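Local coordinates for protein uronate isomerase (Caulobacter crescentus, PDB 2Q01) that catalyses the isomerisation of D-glucuronate to D-fructuronate and of D-galacturonate to D-tagaturonate in pentose and glucuronate interconversion, at residues 331-336 with 387-392; 66-71 with 116-121; 229-234 with 269-274; 237-242 with 297-302. All blocks are in the same frame, centred on the assembly; numbering follows the deposited sequence.

Contact 1: residues 331-336 with 387-392; sequences DIPMRT and WWFHDS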
# COMPACT_ATOMS: atom_id res chain seq x y z
N ASP B 331 2.06 -21.38 1.62
CA ASP B 331 0.77 -20.69 1.50
C ASP B 331 1.00 -19.19 1.33
O ASP B 331 1.45 -18.52 2.26
CB ASP B 331 -0.13 -20.98 2.71
CG ASP B 331 -0.24 -22.47 3.04
OD1 ASP B 331 -0.06 -23.32 2.14
OD2 ASP B 331 -0.52 -22.80 4.21
N ILE B 332 0.70 -18.69 0.14
CA ILE B 332 1.02 -17.33 -0.27
C ILE B 332 -0.25 -16.48 -0.24
O ILE B 332 -1.30 -16.94 -0.67
CB ILE B 332 1.65 -17.32 -1.71
CG1 ILE B 332 2.71 -18.43 -1.89
CG2 ILE B 332 2.24 -15.96 -2.07
CD1 ILE B 332 3.96 -18.33 -0.99
N PRO B 333 -0.18 -15.25 0.31
CA PRO B 333 -1.33 -14.34 0.29
C PRO B 333 -1.81 -13.96 -1.10
O PRO B 333 -1.03 -13.92 -2.05
CB PRO B 333 -0.80 -13.09 0.99
CG PRO B 333 0.31 -13.56 1.82
CD PRO B 333 0.96 -14.65 1.03
N MET B 334 -3.11 -13.68 -1.20
CA MET B 334 -3.74 -13.24 -2.44
C MET B 334 -4.33 -11.85 -2.23
O MET B 334 -4.63 -11.47 -1.09
CB MET B 334 -4.88 -14.18 -2.82
CG MET B 334 -4.47 -15.57 -3.21
SD MET B 334 -5.87 -16.53 -3.81
CE MET B 334 -6.75 -16.88 -2.29
N ARG B 335 -4.51 -11.13 -3.33
CA ARG B 335 -5.25 -9.88 -3.35
C ARG B 335 -6.69 -10.20 -2.92
O ARG B 335 -7.32 -11.09 -3.48
CB ARG B 335 -5.19 -9.29 -4.76
CG ARG B 335 -6.15 -8.16 -5.08
CD ARG B 335 -5.84 -7.56 -6.44
NE ARG B 335 -5.58 -8.60 -7.45
CZ ARG B 335 -4.89 -8.41 -8.57
NH1 ARG B 335 -4.37 -7.23 -8.87
NH2 ARG B 335 -4.72 -9.43 -9.40
N THR B 336 -7.17 -9.50 -1.90
CA THR B 336 -8.46 -9.81 -1.26
C THR B 336 -9.45 -8.63 -1.31
O THR B 336 -9.05 -7.47 -1.23
CB THR B 336 -8.25 -10.29 0.19
OG1 THR B 336 -7.18 -11.25 0.21
CG2 THR B 336 -9.50 -10.96 0.76
N TRP B 387 -1.90 -10.19 10.54
CA TRP B 387 -1.89 -11.64 10.60
C TRP B 387 -0.76 -12.23 9.75
O TRP B 387 -0.39 -11.68 8.71
CB TRP B 387 -3.30 -12.14 10.20
CG TRP B 387 -3.47 -13.62 9.90
CD1 TRP B 387 -2.96 -14.67 10.61
CD2 TRP B 387 -4.23 -14.18 8.83
NE1 TRP B 387 -3.33 -15.85 10.02
CE2 TRP B 387 -4.12 -15.59 8.93
CE3 TRP B 387 -5.00 -13.64 7.79
CZ2 TRP B 387 -4.74 -16.46 8.03
CZ3 TRP B 387 -5.62 -14.51 6.89
CH2 TRP B 387 -5.48 -15.90 7.01
N TRP B 388 -0.18 -13.33 10.26
CA TRP B 388 0.77 -14.18 9.53
C TRP B 388 2.10 -13.50 9.22
O TRP B 388 2.96 -13.37 10.09
CB TRP B 388 0.13 -14.72 8.25
CG TRP B 388 0.62 -16.05 7.78
CD1 TRP B 388 1.90 -16.53 7.82
CD2 TRP B 388 -0.17 -17.06 7.14
NE1 TRP B 388 1.95 -17.79 7.28
CE2 TRP B 388 0.69 -18.14 6.84
CE3 TRP B 388 -1.52 -17.16 6.80
CZ2 TRP B 388 0.24 -19.30 6.22
CZ3 TRP B 388 -1.97 -18.31 6.18
CH2 TRP B 388 -1.09 -19.37 5.90
N PHE B 389 2.25 -13.07 7.97
CA PHE B 389 3.46 -12.40 7.50
C PHE B 389 3.54 -10.98 8.02
O PHE B 389 4.63 -10.39 8.10
CB PHE B 389 3.49 -12.39 5.96
CG PHE B 389 3.43 -13.76 5.34
CD1 PHE B 389 2.23 -14.27 4.85
CD2 PHE B 389 4.58 -14.55 5.26
CE1 PHE B 389 2.18 -15.53 4.29
CE2 PHE B 389 4.53 -15.82 4.69
CZ PHE B 389 3.33 -16.31 4.20
N HIS B 390 2.38 -10.42 8.37
CA HIS B 390 2.27 -9.05 8.86
C HIS B 390 2.21 -8.99 10.38
O HIS B 390 2.10 -7.93 10.97
CB HIS B 390 1.06 -8.36 8.23
CG HIS B 390 0.90 -8.63 6.77
ND1 HIS B 390 1.83 -8.24 5.83
CD2 HIS B 390 -0.07 -9.27 6.08
CE1 HIS B 390 1.43 -8.61 4.63
NE2 HIS B 390 0.28 -9.24 4.76
N ASP B 391 2.30 -10.16 11.01
CA ASP B 391 2.47 -10.28 12.45
C ASP B 391 3.96 -10.05 12.76
O ASP B 391 4.76 -11.00 12.87
CB ASP B 391 1.95 -11.66 12.90
CG ASP B 391 2.28 -11.99 14.34
OD1 ASP B 391 2.27 -11.09 15.21
OD2 ASP B 391 2.54 -13.18 14.61
N SER B 392 4.32 -8.78 12.89
CA SER B 392 5.71 -8.35 12.89
C SER B 392 5.79 -6.85 13.25
O SER B 392 4.81 -6.14 13.05
CB SER B 392 6.31 -8.60 11.51
OG SER B 392 5.68 -7.80 10.53
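P333 and F389 mark the closest backbone approach, 8.9 Å between their CA atoms, so the gap is bridged mainly by side chains. Within a TIM-barrel enzyme, 331-336 carries the short strand 332-333, paired antiparallel with 312-313, and 387-392 belongs to the loop following barrel strand 381-383. W388 has a positive phi, and H390 N bonds back to W387 O, so the loop folds compactly and sends two consecutive rings toward the strand. With its CG anti to the carbonyl carbon (chi1 -58°), F389 presents CE1 to P333 CD at 3.6 Å, and P333 CG reaches CD1 and CE1 of the same ring. The F389 edge meets the backbone as well, CZ standing 3.5 Å from D331 O near the ring plane. W388 covers one F389 face, its CD1 3.6 Å above the ring centre. With an alanine in place of F389, P333 and the W388 face it covers would probably lose their packing partner, and the indole could shift. The D331 carboxylate stands almost perpendicular to the W388 ring (89°); its OD1 bonds to N315 N, while CB packs against W388 CH2 at 3.7 Å.

Contact 2: residues 66-71 with 116-121; sequences DHYLFR and WVWLNH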
# COMPACT_ATOMS: atom_id res chain seq x y z
N ASP B 66 7.91 -25.52 13.13
CA ASP B 66 7.73 -24.10 12.81
C ASP B 66 8.04 -23.77 11.36
O ASP B 66 9.21 -23.75 10.94
CB ASP B 66 8.55 -23.21 13.76
CG ASP B 66 8.13 -21.74 13.70
OD1 ASP B 66 8.96 -20.88 14.06
OD2 ASP B 66 6.98 -21.44 13.31
N HIS B 67 6.98 -23.48 10.60
CA HIS B 67 7.10 -23.20 9.16
C HIS B 67 7.75 -21.86 8.83
O HIS B 67 8.33 -21.71 7.76
CB HIS B 67 5.77 -23.40 8.42
CG HIS B 67 4.64 -22.56 8.93
ND1 HIS B 67 4.39 -21.28 8.47
CD2 HIS B 67 3.68 -22.82 9.85
CE1 HIS B 67 3.34 -20.79 9.09
NE2 HIS B 67 2.88 -21.70 9.93
N TYR B 68 7.67 -20.89 9.76
CA TYR B 68 8.38 -19.61 9.63
C TYR B 68 9.89 -19.82 9.50
O TYR B 68 10.56 -19.09 8.76
CB TYR B 68 8.13 -18.73 10.86
CG TYR B 68 6.78 -18.05 10.92
CD1 TYR B 68 5.67 -18.71 11.44
CD2 TYR B 68 6.62 -16.74 10.48
CE1 TYR B 68 4.43 -18.09 11.51
CE2 TYR B 68 5.38 -16.10 10.54
CZ TYR B 68 4.29 -16.79 11.06
OH TYR B 68 3.06 -16.17 11.12
N LEU B 69 10.40 -20.82 10.21
CA LEU B 69 11.82 -21.12 10.23
C LEU B 69 12.29 -21.91 9.02
O LEU B 69 13.20 -21.46 8.32
CB LEU B 69 12.23 -21.82 11.53
CG LEU B 69 12.08 -21.02 12.84
CD1 LEU B 69 12.72 -21.78 13.99
CD2 LEU B 69 12.67 -19.61 12.74
N PHE B 70 11.66 -23.05 8.74
CA PHE B 70 12.13 -23.86 7.62
C PHE B 70 11.86 -23.29 6.22
O PHE B 70 12.55 -23.65 5.27
CB PHE B 70 11.82 -25.38 7.75
CG PHE B 70 10.36 -25.74 7.80
CD1 PHE B 70 9.81 -26.24 8.98
CD2 PHE B 70 9.55 -25.67 6.67
CE1 PHE B 70 8.47 -26.62 9.04
CE2 PHE B 70 8.20 -26.04 6.72
CZ PHE B 70 7.66 -26.52 7.90
N ARG B 71 10.87 -22.41 6.10
CA ARG B 71 10.69 -21.63 4.88
C ARG B 71 12.00 -20.98 4.44
O ARG B 71 12.52 -21.27 3.36
CB ARG B 71 9.62 -20.56 5.09
CG ARG B 71 8.23 -20.98 4.63
CD ARG B 71 7.21 -19.87 4.86
NE ARG B 71 7.61 -18.62 4.22
CZ ARG B 71 7.16 -18.20 3.05
NH1 ARG B 71 7.58 -17.05 2.55
NH2 ARG B 71 6.28 -18.93 2.37
N TRP B 116 13.97 -13.31 14.55
CA TRP B 116 15.17 -12.92 15.28
C TRP B 116 14.75 -12.46 16.67
O TRP B 116 15.35 -12.85 17.66
CB TRP B 116 15.88 -11.79 14.54
CG TRP B 116 17.23 -11.40 15.09
CD1 TRP B 116 18.44 -11.83 14.64
CD2 TRP B 116 17.49 -10.48 16.16
NE1 TRP B 116 19.45 -11.25 15.37
CE2 TRP B 116 18.90 -10.42 16.31
CE3 TRP B 116 16.68 -9.71 17.01
CZ2 TRP B 116 19.51 -9.61 17.28
CZ3 TRP B 116 17.30 -8.90 17.96
CH2 TRP B 116 18.70 -8.86 18.09
N VAL B 117 13.71 -11.63 16.72
CA VAL B 117 13.18 -11.10 17.97
C VAL B 117 12.57 -12.21 18.84
O VAL B 117 12.88 -12.29 20.03
CB VAL B 117 12.16 -9.95 17.72
CG1 VAL B 117 11.55 -9.47 19.02
CG2 VAL B 117 12.82 -8.77 17.00
N TRP B 118 11.74 -13.08 18.25
CA TRP B 118 11.04 -14.12 19.02
C TRP B 118 11.96 -15.20 19.57
O TRP B 118 11.84 -15.58 20.73
CB TRP B 118 9.92 -14.79 18.20
CG TRP B 118 8.87 -13.87 17.66
CD1 TRP B 118 8.33 -12.77 18.27
CD2 TRP B 118 8.21 -13.99 16.39
NE1 TRP B 118 7.39 -12.19 17.46
CE2 TRP B 118 7.29 -12.92 16.30
CE3 TRP B 118 8.32 -14.90 15.32
CZ2 TRP B 118 6.48 -12.73 15.17
CZ3 TRP B 118 7.51 -14.71 14.21
CH2 TRP B 118 6.60 -13.63 14.14
N LEU B 119 12.87 -15.70 18.73
CA LEU B 119 13.78 -16.76 19.13
C LEU B 119 14.83 -16.31 20.14
O LEU B 119 15.17 -17.06 21.04
CB LEU B 119 14.47 -17.39 17.93
CG LEU B 119 13.73 -18.47 17.14
CD1 LEU B 119 14.55 -18.83 15.93
CD2 LEU B 119 13.47 -19.70 18.00
N ASN B 120 15.32 -15.08 19.98
CA ASN B 120 16.26 -14.53 20.96
C ASN B 120 15.61 -14.19 22.30
O ASN B 120 16.28 -14.21 23.33
CB ASN B 120 17.03 -13.32 20.40
CG ASN B 120 18.09 -13.73 19.38
OD1 ASN B 120 18.76 -14.76 19.52
ND2 ASN B 120 18.25 -12.91 18.34
N HIS B 121 14.31 -13.90 22.28
CA HIS B 121 13.50 -13.80 23.49
C HIS B 121 13.44 -15.16 24.17
O HIS B 121 13.65 -15.26 25.38
CB HIS B 121 12.10 -13.27 23.16
CG HIS B 121 11.22 -13.04 24.36
ND1 HIS B 121 10.72 -11.79 24.67
CD2 HIS B 121 10.72 -13.88 25.29
CE1 HIS B 121 9.97 -11.88 25.75
NE2 HIS B 121 9.96 -13.13 26.16
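L69 and L119 have the most surface covered in this helix-helix packing, which joins helices 67-74 and 114-126. Both helices belong to the long, helix-rich excursion that links the neighbouring parallel barrel strands 37-39 and 165-169. The same two leucines mark the closest backbone approach, 10.1 Å between their CA atoms, a spacing that side chains have to fill from both sides. They do so tip to tip. Each has its CG anti to its own carbonyl carbon and an extended second torsion that carries CD1 outward; on L119 this is the methyl that reaches both methyls of L69, 3.8 Å from CD2 and 4.0 Å from CD1. F103 of helix 96-105 also packs on both leucines, so a third helix takes part in this apolar cluster.

One residue back along each helix, Y68 and W118 form the second layer. Their rings make a T-shaped (edge-to-face) pair: the six-membered ring of W118 turns its edge toward the face of Y68, with the planes at 88° and the centroids 5.9 Å apart. R428 makes cation-pi contacts with both aromatic residues and so belongs to the same cluster. The phenol oxygen of Y68 is used as well, in a hydrogen bond to W388 O in the loop after strand 381-383. Where the two rings come closest, W118 CZ3 lies 4.3 Å from Y68 CD2, above the tyrosine plane but offset toward the rim of the ring.

Contact 3: residues 229-234 with 269-274; sequences KSYLEA and ALFNSL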
# COMPACT_ATOMS: atom_id res chain seq x y z
N LYS B 229 -30.75 -30.18 5.79
CA LYS B 229 -31.26 -29.73 7.08
C LYS B 229 -30.58 -30.42 8.26
O LYS B 229 -30.46 -29.83 9.34
CB LYS B 229 -32.78 -29.87 7.14
CG LYS B 229 -33.52 -28.62 6.66
CD LYS B 229 -34.98 -28.90 6.29
CE LYS B 229 -35.10 -29.41 4.85
NZ LYS B 229 -36.49 -29.80 4.50
N SER B 230 -30.13 -31.66 8.05
CA SER B 230 -29.42 -32.39 9.10
C SER B 230 -27.90 -32.22 9.04
O SER B 230 -27.19 -32.63 9.96
CB SER B 230 -29.82 -33.87 9.10
OG SER B 230 -29.58 -34.47 7.85
N TYR B 231 -27.41 -31.61 7.97
CA TYR B 231 -26.02 -31.16 7.89
C TYR B 231 -25.91 -29.90 8.75
O TYR B 231 -24.93 -29.70 9.47
CB TYR B 231 -25.63 -30.87 6.43
CG TYR B 231 -24.36 -30.07 6.23
CD1 TYR B 231 -23.11 -30.70 6.22
CD2 TYR B 231 -24.41 -28.70 6.00
CE1 TYR B 231 -21.94 -29.98 6.02
CE2 TYR B 231 -23.24 -27.96 5.81
CZ TYR B 231 -22.02 -28.61 5.81
OH TYR B 231 -20.87 -27.88 5.62
N LEU B 232 -26.94 -29.06 8.66
CA LEU B 232 -27.05 -27.87 9.48
C LEU B 232 -27.27 -28.20 10.95
O LEU B 232 -26.71 -27.52 11.82
CB LEU B 232 -28.16 -26.96 8.95
CG LEU B 232 -27.92 -26.26 7.62
CD1 LEU B 232 -29.03 -25.27 7.36
CD2 LEU B 232 -26.56 -25.57 7.61
N GLU B 233 -28.07 -29.23 11.23
CA GLU B 233 -28.24 -29.73 12.60
C GLU B 233 -26.94 -30.29 13.18
O GLU B 233 -26.69 -30.14 14.37
CB GLU B 233 -29.33 -30.80 12.69
CG GLU B 233 -30.63 -30.29 13.31
CD GLU B 233 -30.43 -29.75 14.72
OE1 GLU B 233 -29.84 -30.46 15.57
OE2 GLU B 233 -30.87 -28.60 14.99
N ALA B 234 -26.14 -30.93 12.32
CA ALA B 234 -24.85 -31.46 12.72
C ALA B 234 -23.86 -30.35 13.09
O ALA B 234 -23.02 -30.54 13.96
CB ALA B 234 -24.28 -32.32 11.62
N ALA B 269 -30.35 -26.94 -2.96
CA ALA B 269 -30.03 -27.26 -4.35
C ALA B 269 -28.54 -27.30 -4.60
O ALA B 269 -28.03 -28.27 -5.17
CB ALA B 269 -30.68 -26.24 -5.29
N LEU B 270 -27.84 -26.25 -4.16
CA LEU B 270 -26.39 -26.13 -4.31
C LEU B 270 -25.64 -27.20 -3.52
O LEU B 270 -24.67 -27.77 -4.02
CB LEU B 270 -25.94 -24.73 -3.88
CG LEU B 270 -24.46 -24.39 -3.80
CD1 LEU B 270 -23.83 -24.42 -5.17
CD2 LEU B 270 -24.31 -23.03 -3.17
N PHE B 271 -26.11 -27.45 -2.30
CA PHE B 271 -25.57 -28.49 -1.43
C PHE B 271 -25.65 -29.86 -2.09
O PHE B 271 -24.67 -30.60 -2.12
CB PHE B 271 -26.30 -28.47 -0.08
CG PHE B 271 -25.84 -29.53 0.88
CD1 PHE B 271 -26.66 -30.61 1.18
CD2 PHE B 271 -24.60 -29.45 1.48
CE1 PHE B 271 -26.24 -31.60 2.07
CE2 PHE B 271 -24.17 -30.43 2.37
CZ PHE B 271 -24.99 -31.50 2.67
N ASN B 272 -26.83 -30.18 -2.63
CA ASN B 272 -27.07 -31.46 -3.30
C ASN B 272 -26.18 -31.72 -4.52
O ASN B 272 -25.71 -32.84 -4.71
CB ASN B 272 -28.54 -31.60 -3.70
CG ASN B 272 -29.46 -31.79 -2.51
OD1 ASN B 272 -30.67 -31.62 -2.63
ND2 ASN B 272 -28.90 -32.13 -1.35
N SER B 273 -25.93 -30.68 -5.31
CA SER B 273 -25.04 -30.77 -6.47
C SER B 273 -23.63 -31.16 -6.08
O SER B 273 -22.98 -31.95 -6.77
CB SER B 273 -24.98 -29.43 -7.21
OG SER B 273 -26.27 -28.94 -7.51
N LEU B 274 -23.15 -30.60 -4.96
CA LEU B 274 -21.77 -30.82 -4.53
C LEU B 274 -21.59 -32.18 -3.87
O LEU B 274 -20.59 -32.85 -4.11
CB LEU B 274 -21.31 -29.69 -3.60
CG LEU B 274 -21.26 -28.29 -4.23
CD1 LEU B 274 -21.36 -27.25 -3.17
CD2 LEU B 274 -19.99 -28.09 -5.03
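Y231 and F271 carry this contact by themselves, one aromatic ring against another. The interaction is neither a stack nor a T: the ring planes stand 37° apart and the centroids 4.9 Å, with F271 CE2 poised 3.8 Å above the centre of one Y231 face. Both side chains reach outward from their helices because CG lies anti to the backbone N, with chi1 165° for Y231 and 178° for F271; this bridges a CA-to-CA separation of 9.7 Å.

Apolar packing continues toward the base of the tyrosine. F271 CZ rests 3.9 Å from Y231 CB, so the outer rim of the phenylalanine covers the start of the side chain as well as its ring.

The polar bonds run outside the ring pair. Y231 OH bonds to V202 O, in a loop, and to H235 NE2, one helical turn onward, and these bonds probably hold the phenol at a set rotation while its face receives F271. In the other helix A269 O is gripped twice by S273, through OG at 3.0 Å and through N at 3.2 Å, from opposite faces of the carbonyl plane.

The rings join helix 228-244, which precedes strand 249-252, to helix 264-276, which lies in the crossover from that strand to its parallel neighbour 305-308. H235 meets Y231 edge-to-face, W228 meets the F271 ring, and M291 brings in helix 281-302, so three successive helices close around the pair, the contact's centre lying about 29 Å from that of the chain.

Contact 4: residues 237-242 with 297-302; sequences LRRQAF and KMSLDD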
# COMPACT_ATOMS: atom_id res chain seq x y z
N LEU B 237 -25.15 -28.94 16.64
CA LEU B 237 -24.79 -29.87 17.71
C LEU B 237 -23.29 -29.86 18.01
O LEU B 237 -22.89 -29.99 19.17
CB LEU B 237 -25.25 -31.29 17.37
CG LEU B 237 -26.76 -31.60 17.35
CD1 LEU B 237 -26.97 -33.08 17.09
CD2 LEU B 237 -27.48 -31.17 18.63
N ARG B 238 -22.47 -29.71 16.97
CA ARG B 238 -21.02 -29.66 17.16
C ARG B 238 -20.57 -28.33 17.75
O ARG B 238 -19.69 -28.30 18.60
CB ARG B 238 -20.27 -29.96 15.86
CG ARG B 238 -20.32 -31.44 15.45
CD ARG B 238 -19.92 -32.34 16.60
NE ARG B 238 -18.48 -32.37 16.80
CZ ARG B 238 -17.89 -32.75 17.93
NH1 ARG B 238 -16.57 -32.75 18.01
NH2 ARG B 238 -18.62 -33.11 18.97
N ARG B 239 -21.20 -27.24 17.32
CA ARG B 239 -20.95 -25.93 17.90
C ARG B 239 -21.27 -25.89 19.39
O ARG B 239 -20.51 -25.32 20.17
CB ARG B 239 -21.72 -24.85 17.16
CG ARG B 239 -21.02 -24.36 15.91
CD ARG B 239 -21.98 -23.65 14.98
NE ARG B 239 -22.36 -22.33 15.49
CZ ARG B 239 -21.85 -21.18 15.05
NH1 ARG B 239 -20.94 -21.17 14.08
NH2 ARG B 239 -22.25 -20.04 15.57
N GLN B 240 -22.39 -26.51 19.76
CA GLN B 240 -22.80 -26.64 21.16
C GLN B 240 -21.76 -27.39 21.99
O GLN B 240 -21.44 -26.97 23.10
CB GLN B 240 -24.17 -27.34 21.27
CG GLN B 240 -24.82 -27.23 22.65
CD GLN B 240 -24.83 -25.80 23.18
OE1 GLN B 240 -25.38 -24.89 22.56
NE2 GLN B 240 -24.22 -25.61 24.35
N ALA B 241 -21.23 -28.48 21.43
CA ALA B 241 -20.16 -29.26 22.05
C ALA B 241 -18.88 -28.45 22.26
O ALA B 241 -18.16 -28.68 23.23
CB ALA B 241 -19.87 -30.50 21.22
N PHE B 242 -18.61 -27.52 21.35
CA PHE B 242 -17.44 -26.64 21.45
C PHE B 242 -17.64 -25.59 22.54
O PHE B 242 -16.72 -25.32 23.31
CB PHE B 242 -17.15 -25.98 20.10
CG PHE B 242 -16.32 -26.81 19.16
CD1 PHE B 242 -16.80 -28.01 18.64
CD2 PHE B 242 -15.06 -26.38 18.77
CE1 PHE B 242 -16.04 -28.77 17.76
CE2 PHE B 242 -14.28 -27.14 17.89
CZ PHE B 242 -14.77 -28.33 17.39
N LYS B 297 -25.89 -16.89 11.10
CA LYS B 297 -27.26 -17.15 11.52
C LYS B 297 -27.34 -18.08 12.74
O LYS B 297 -28.28 -17.99 13.54
CB LYS B 297 -28.06 -17.76 10.35
CG LYS B 297 -28.46 -16.75 9.28
CD LYS B 297 -29.54 -17.28 8.37
CE LYS B 297 -28.97 -17.93 7.13
NZ LYS B 297 -30.04 -18.43 6.23
N MET B 298 -26.37 -18.99 12.86
CA MET B 298 -26.26 -19.85 14.04
C MET B 298 -25.71 -19.06 15.22
O MET B 298 -26.12 -19.28 16.35
CB MET B 298 -25.35 -21.04 13.75
CG MET B 298 -26.00 -22.17 12.96
SD MET B 298 -24.81 -23.44 12.51
CE MET B 298 -25.65 -24.16 11.10
N SER B 299 -24.79 -18.14 14.93
CA SER B 299 -24.18 -17.26 15.93
C SER B 299 -25.18 -16.32 16.59
O SER B 299 -25.00 -15.90 17.73
CB SER B 299 -23.05 -16.44 15.31
OG SER B 299 -21.88 -17.22 15.17
N LEU B 300 -26.24 -16.00 15.85
CA LEU B 300 -27.38 -15.25 16.38
C LEU B 300 -28.05 -15.98 17.54
O LEU B 300 -28.60 -15.35 18.44
CB LEU B 300 -28.41 -15.05 15.27
CG LEU B 300 -28.56 -13.71 14.56
CD1 LEU B 300 -27.24 -13.09 14.12
CD2 LEU B 300 -29.47 -13.95 13.37
N ASP B 301 -27.98 -17.32 17.51
CA ASP B 301 -28.56 -18.16 18.56
C ASP B 301 -27.57 -18.56 19.65
O ASP B 301 -27.90 -18.44 20.84
CB ASP B 301 -29.21 -19.41 17.95
CG ASP B 301 -30.46 -19.08 17.14
OD1 ASP B 301 -30.62 -19.65 16.04
OD2 ASP B 301 -31.28 -18.25 17.59
N ASP B 302 -26.38 -19.02 19.27
CA ASP B 302 -25.41 -19.55 20.25
C ASP B 302 -24.29 -18.60 20.70
O ASP B 302 -23.53 -18.93 21.61
CB ASP B 302 -24.86 -20.93 19.82
CG ASP B 302 -24.01 -20.88 18.53
OD1 ASP B 302 -23.91 -21.94 17.88
OD2 ASP B 302 -23.43 -19.83 18.18
O HOH W 1 -19.80 -18.48 13.69
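R239 grips the D302 carboxylate side-on with two nitrogens: NE donates to OD1 and NH2 to OD2, both at 2.9 Å, each oxygen accepting on its syn lone pair. The two flat groups lie only 15° apart, with the NE bond the straighter of the pair. NH2 has a second acceptor, S299 OG at 2.9 Å in the guanidinium plane, and a water bridges NH1 (2.9 Å) to the same OG (2.8 Å). S299 OG also bonds to L304 O, and D302 OD2 to L304 N, so the ion pair is tied to the turn leading into strand 305-308. A bend at chi3 (72°) brings the R239 guanidinium round to these acceptors. In the TIM-barrel layout this pairs two outer helices, 228-244 and 281-302, each preceding one of the adjacent parallel strands 249-252 and 305-308; the axes of segments 237-242 and 297-302 pass 11.5 Å apart and cross at -45°. A leucine in place of R239 would probably leave the D302 carboxylate without its cationic mate and the S299 hydroxyl without one of its donors. Over one face of the guanidinium lies M298 CB, 3.4 Å above the plane, while M298 SD packs on R239 CD at 3.8 Å.

The four contacts form two touching pairs. Contacts 1 and 2 meet directly: D391 O packs 3.4 Å from W118 CZ2, and F389 CE2 packs 3.9 Å from R71 CZ; both contacts also touch the second subunit. Contacts 3 and 4 share helix 228-244 and meet where M298 CE packs 3.6 Å from L232 O. The pairs are well separated: the centres of contacts 2 and 3 are 42 Å apart, on opposite sides of the chain's centre, and contacts 1 and 4 come no closer than about 17 Å between nearest atoms. The F389 side chain is about 13 Å from a bound potassium ion.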